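Local coordinates for ferric uptake regulation protein (Pseudomonas aeruginosa, PDB 1MZB) that probably represses iron-uptake genes when iron is plentiful, binding their operator DNA as a metal-loaded dimer, at residues T55-R58 / V59-F63; E109-Q112 / K113-V116. All blocks are in the same frame, centred on the assembly; numbering follows the deposited sequence.

Interaction 1: T55-R58 / V59-F63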
loop_
_atom_site.group_PDB
_atom_site.type_symbol
_atom_site.label_atom_id
_atom_site.label_comp_id
_atom_site.label_asym_id
_atom_site.label_seq_id
_atom_site.Cartn_x
_atom_site.Cartn_y
_atom_site.Cartn_z
ATOM N N THR A 55 -6.760 -28.720 -5.464
ATOM C CA THR A 55 -5.781 -28.453 -4.419
ATOM C C THR A 55 -5.484 -26.938 -4.366
ATOM O O THR A 55 -5.324 -26.374 -3.296
ATOM C CB THR A 55 -4.480 -29.219 -4.699
ATOM O OG1 THR A 55 -4.760 -30.621 -4.595
ATOM C CG2 THR A 55 -3.361 -28.810 -3.688
ATOM N N VAL A 56 -5.419 -26.292 -5.519
ATOM C CA VAL A 56 -5.144 -24.855 -5.554
ATOM C C VAL A 56 -6.257 -24.138 -4.812
ATOM O O VAL A 56 -6.006 -23.281 -3.970
ATOM C CB VAL A 56 -5.063 -24.299 -7.019
ATOM C CG1 VAL A 56 -5.079 -22.754 -6.977
ATOM C CG2 VAL A 56 -3.738 -24.822 -7.742
ATOM N N TYR A 57 -7.500 -24.496 -5.101
ATOM C CA TYR A 57 -8.616 -23.827 -4.426
ATOM C C TYR A 57 -8.572 -24.069 -2.909
ATOM O O TYR A 57 -8.785 -23.168 -2.110
ATOM C CB TYR A 57 -9.949 -24.325 -4.957
ATOM C CG TYR A 57 -11.119 -23.600 -4.305
ATOM C CD1 TYR A 57 -11.425 -22.286 -4.643
ATOM C CD2 TYR A 57 -11.870 -24.212 -3.298
ATOM C CE1 TYR A 57 -12.468 -21.586 -3.983
ATOM C CE2 TYR A 57 -12.898 -23.529 -2.636
ATOM C CZ TYR A 57 -13.185 -22.235 -2.978
ATOM O OH TYR A 57 -14.181 -21.555 -2.322
ATOM N N ARG A 58 -8.306 -25.307 -2.530
ATOM C CA ARG A 58 -8.239 -25.648 -1.119
ATOM C C ARG A 58 -7.177 -24.838 -0.399
ATOM O O ARG A 58 -7.434 -24.279 0.662
ATOM C CB ARG A 58 -7.948 -27.146 -0.971
ATOM C CG ARG A 58 -9.083 -27.977 -1.482
ATOM C CD ARG A 58 -10.065 -28.256 -0.394
ATOM N NE ARG A 58 -9.617 -29.382 0.433
ATOM C CZ ARG A 58 -9.800 -30.662 0.118
ATOM N NH1 ARG A 58 -10.422 -30.980 -1.011
ATOM N NH2 ARG A 58 -9.381 -31.626 0.940
ATOM N N VAL A 59 -5.975 -24.801 -0.964
ATOM C CA VAL A 59 -4.895 -24.047 -0.345
ATOM C C VAL A 59 -5.208 -22.554 -0.263
ATOM O O VAL A 59 -4.958 -21.922 0.747
ATOM C CB VAL A 59 -3.574 -24.217 -1.095
ATOM C CG1 VAL A 59 -2.510 -23.267 -0.494
ATOM C CG2 VAL A 59 -3.093 -25.658 -1.026
ATOM N N LEU A 60 -5.748 -21.968 -1.337
ATOM C CA LEU A 60 -6.073 -20.566 -1.276
ATOM C C LEU A 60 -7.131 -20.333 -0.181
ATOM O O LEU A 60 -7.104 -19.307 0.484
ATOM C CB LEU A 60 -6.599 -20.080 -2.654
ATOM C CG LEU A 60 -5.563 -20.074 -3.791
ATOM C CD1 LEU A 60 -6.249 -19.816 -5.212
ATOM C CD2 LEU A 60 -4.590 -18.905 -3.486
ATOM N N THR A 61 -8.050 -21.287 0.013
ATOM C CA THR A 61 -9.078 -21.113 1.057
ATOM C C THR A 61 -8.430 -21.251 2.456
ATOM O O THR A 61 -8.804 -20.550 3.405
ATOM C CB THR A 61 -10.235 -22.119 0.889
ATOM O OG1 THR A 61 -10.936 -21.799 -0.336
ATOM C CG2 THR A 61 -11.233 -21.996 2.049
ATOM N N GLN A 62 -7.415 -22.101 2.540
ATOM C CA GLN A 62 -6.668 -22.283 3.808
ATOM C C GLN A 62 -5.957 -20.959 4.101
ATOM O O GLN A 62 -5.974 -20.477 5.245
ATOM C CB GLN A 62 -5.652 -23.437 3.677
ATOM C CG GLN A 62 -6.264 -24.824 3.403
ATOM C CD GLN A 62 -5.274 -25.988 3.424
ATOM O OE1 GLN A 62 -4.182 -25.921 2.836
ATOM N NE2 GLN A 62 -5.661 -27.081 4.107
ATOM N N PHE A 63 -5.345 -20.364 3.067
ATOM C CA PHE A 63 -4.630 -19.092 3.212
ATOM C C PHE A 63 -5.564 -17.964 3.603
ATOM O O PHE A 63 -5.213 -17.079 4.374
ATOM C CB PHE A 63 -3.932 -18.693 1.899
ATOM C CG PHE A 63 -2.697 -19.478 1.598
ATOM C CD1 PHE A 63 -2.272 -20.491 2.445
ATOM C CD2 PHE A 63 -1.973 -19.217 0.452
ATOM C CE1 PHE A 63 -1.136 -21.227 2.147
ATOM C CE2 PHE A 63 -0.828 -19.962 0.145
ATOM C CZ PHE A 63 -0.418 -20.963 0.992
#

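Interaction 2: E109-Q112 / K113-V116. With ZN (zinc ion), chain B.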
loop_
_atom_site.group_PDB
_atom_site.type_symbol
_atom_site.label_atom_id
_atom_site.label_comp_id
_atom_site.label_asym_id
_atom_site.label_seq_id
_atom_site.Cartn_x
_atom_site.Cartn_y
_atom_site.Cartn_z
ATOM N N GLU A 109 -9.084 6.731 5.122
ATOM C CA GLU A 109 -8.586 5.841 6.170
ATOM C C GLU A 109 -8.622 6.515 7.548
ATOM O O GLU A 109 -8.972 5.889 8.552
ATOM C CB GLU A 109 -7.144 5.407 5.866
ATOM C CG GLU A 109 -6.946 4.623 4.563
ATOM C CD GLU A 109 -7.781 3.354 4.490
ATOM O OE1 GLU A 109 -7.862 2.619 5.494
ATOM O OE2 GLU A 109 -8.332 3.087 3.403
ATOM N N LYS A 110 -8.234 7.787 7.613
ATOM C CA LYS A 110 -8.239 8.446 8.908
ATOM C C LYS A 110 -9.675 8.758 9.331
ATOM O O LYS A 110 -10.003 8.658 10.514
ATOM C CB LYS A 110 -7.353 9.701 8.872
ATOM C CG LYS A 110 -5.831 9.386 9.023
ATOM C CD LYS A 110 -4.977 10.597 8.575
ATOM C CE LYS A 110 -3.602 10.705 9.238
ATOM N NZ LYS A 110 -2.532 9.762 8.803
ATOM N N ARG A 111 -10.536 9.088 8.370
ATOM C CA ARG A 111 -11.939 9.379 8.702
ATOM C C ARG A 111 -12.636 8.115 9.249
ATOM O O ARG A 111 -13.458 8.206 10.168
ATOM C CB ARG A 111 -12.679 9.918 7.486
ATOM C CG ARG A 111 -14.145 10.225 7.762
ATOM C CD ARG A 111 -14.267 11.446 8.695
ATOM N NE ARG A 111 -15.660 11.813 8.915
ATOM C CZ ARG A 111 -16.056 12.757 9.751
ATOM N NH1 ARG A 111 -15.160 13.453 10.460
ATOM N NH2 ARG A 111 -17.354 13.002 9.879
ATOM N N GLN A 112 -12.347 6.950 8.656
ATOM C CA GLN A 112 -12.902 5.680 9.147
ATOM C C GLN A 112 -12.489 5.463 10.607
ATOM O O GLN A 112 -13.309 5.068 11.432
ATOM C CB GLN A 112 -12.393 4.496 8.319
ATOM C CG GLN A 112 -12.987 4.498 6.933
ATOM C CD GLN A 112 -12.393 3.459 6.004
ATOM O OE1 GLN A 112 -12.905 3.260 4.912
ATOM N NE2 GLN A 112 -11.307 2.805 6.421
ATOM N N LYS A 113 -11.216 5.702 10.914
ATOM C CA LYS A 113 -10.726 5.545 12.298
ATOM C C LYS A 113 -11.424 6.516 13.250
ATOM O O LYS A 113 -11.773 6.157 14.381
ATOM C CB LYS A 113 -9.216 5.812 12.371
ATOM C CG LYS A 113 -8.353 4.686 11.825
ATOM C CD LYS A 113 -6.905 5.106 11.802
ATOM C CE LYS A 113 -6.020 4.112 11.062
ATOM N NZ LYS A 113 -4.691 4.772 10.790
ATOM N N GLU A 114 -11.623 7.744 12.792
ATOM C CA GLU A 114 -12.258 8.770 13.615
ATOM C C GLU A 114 -13.705 8.401 13.950
ATOM O O GLU A 114 -14.128 8.532 15.098
ATOM C CB GLU A 114 -12.188 10.132 12.900
ATOM C CG GLU A 114 -12.837 11.303 13.660
ATOM C CD GLU A 114 -12.648 12.662 12.963
ATOM O OE1 GLU A 114 -12.508 12.703 11.709
ATOM O OE2 GLU A 114 -12.659 13.694 13.675
ATOM N N ILE A 115 -14.432 7.933 12.939
ATOM C CA ILE A 115 -15.844 7.524 13.038
ATOM C C ILE A 115 -15.994 6.418 14.079
ATOM O O ILE A 115 -16.873 6.455 14.930
ATOM C CB ILE A 115 -16.348 6.924 11.699
ATOM C CG1 ILE A 115 -16.661 8.027 10.694
ATOM C CG2 ILE A 115 -17.604 6.071 11.928
ATOM C CD1 ILE A 115 -17.082 7.474 9.358
ATOM N N VAL A 116 -15.124 5.427 13.979
ATOM C CA VAL A 116 -15.154 4.280 14.867
ATOM C C VAL A 116 -14.693 4.621 16.288
ATOM O O VAL A 116 -15.337 4.241 17.263
ATOM C CB VAL A 116 -14.295 3.154 14.244
ATOM C CG1 VAL A 116 -14.168 1.987 15.175
ATOM C CG2 VAL A 116 -14.970 2.705 12.919
HETATM ZN ZN ZN B . -9.079 1.244 3.144
HETATM O O HOH W 1 -11.109 2.318 3.188
#

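Interaction 1: T55-R58 / V59-F63
T61 sets its hydroxyl over one face of the Y57 ring. OG1 sits above the plane and towards the rim, with T61 OG1 3.5 Å from Y57 CE2. With chi1 at -178°, the Y57 ring swings to the carbonyl side of its residue, toward T61. Y57 OH is in turn hydrogen-bonded to R71 of strand 69-72. T61 OG1 also donates to the backbone, with a distance of 3.1 Å to Y57 O. The amide T61 N reaches Y57 O at 2.9 Å. The two donors come from opposite faces of the carbonyl plane.

V56 and L60 lie side by side and point the same way. Their methyls V56 CG1 and L60 CD1 are 3.6 Å apart. L60 CG also rests on the backbone, 3.2 Å from V56 O. This apolar side faces helices 18-28 and 37-46: V56 packs on V40 and L44, and L60 on I23 and V40. T55 and V59 meet more loosely at an oblique angle, through T55 CG2 and V59 CG2 at 4.1 Å. Q62 lays CG against the carbonyl of R58, and its OE1 accepts a hydrogen bond from R20.

Helix 53-66 precedes strands 69-72 and 80-83, consistent with the recognition helix and wing of a winged-helix DNA-binding domain. The chemistry divides by side. V56, V59 and L60 pack against the neighbouring helices through apolar contacts. On the T61 side, the hydroxyl is tied to the helix backbone, and the tyrosine has that hydroxyl over one ring face and R71 at its OH.

Interaction 2: E109-Q112 / K113-V116
R111 and E114 form a salt bridge one helical turn apart, with R111 NH1 3.0 Å from E114 OE1. The two flat groups are almost perpendicular, at 85°. The nitrogen meets OE1 from above the carboxylate plane, and the hydrogen bond is bent, with an angle of 136° at the hydrogen. R111 reaches there because its chain, which leaves with CG anti to the backbone N, folds at chi2 (70°). I115 CG1 lies against the backbone of R111, 3.3 Å from R111 O.

Backbone bonds of the alpha-helical i to i+4 kind join the segments. I115 N to R111 O measures 2.9 Å. K113 N to E109 O is longer, at 3.3 Å.

Metal binding occupies another side. E109 OE2 binds zinc at 2.0 Å, with H88, D90 and H126 as the other protein ligands. A water on the same zinc, 2.3 Å from it, donates to Q112 OE1 at 2.7 Å. Q112 thus acts as a second-shell residue that can orient this water.

Subunit contacts include K110, K113 and E114. K110 makes salt bridges to E8 and D85 of the second subunit. Both lysines pack on V4 of that subunit, and E114 on its M3.

Such a helix, lending one carboxylate to a metal site and following strands 90-94 and 100-103 in the chain, belongs to the dimerisation domain of Fur proteins.

The two contacts lie on separate helices, 53-66 and 106-117, on opposite sides of the chain's centre. Their centres are 33 Å apart and their nearest atoms about 20 Å apart, so they do not touch. Interaction 1 belongs to the part of the chain that probably reads DNA. Interaction 2 holds a zinc ligand and meets the second subunit. The Y57 side chain is about 13 Å from a bound zinc, whereas E109 binds its zinc directly and the R111 side chain is about 5 Å from another bound zinc. A separate zinc site is formed by H34, E82, H91 and E102.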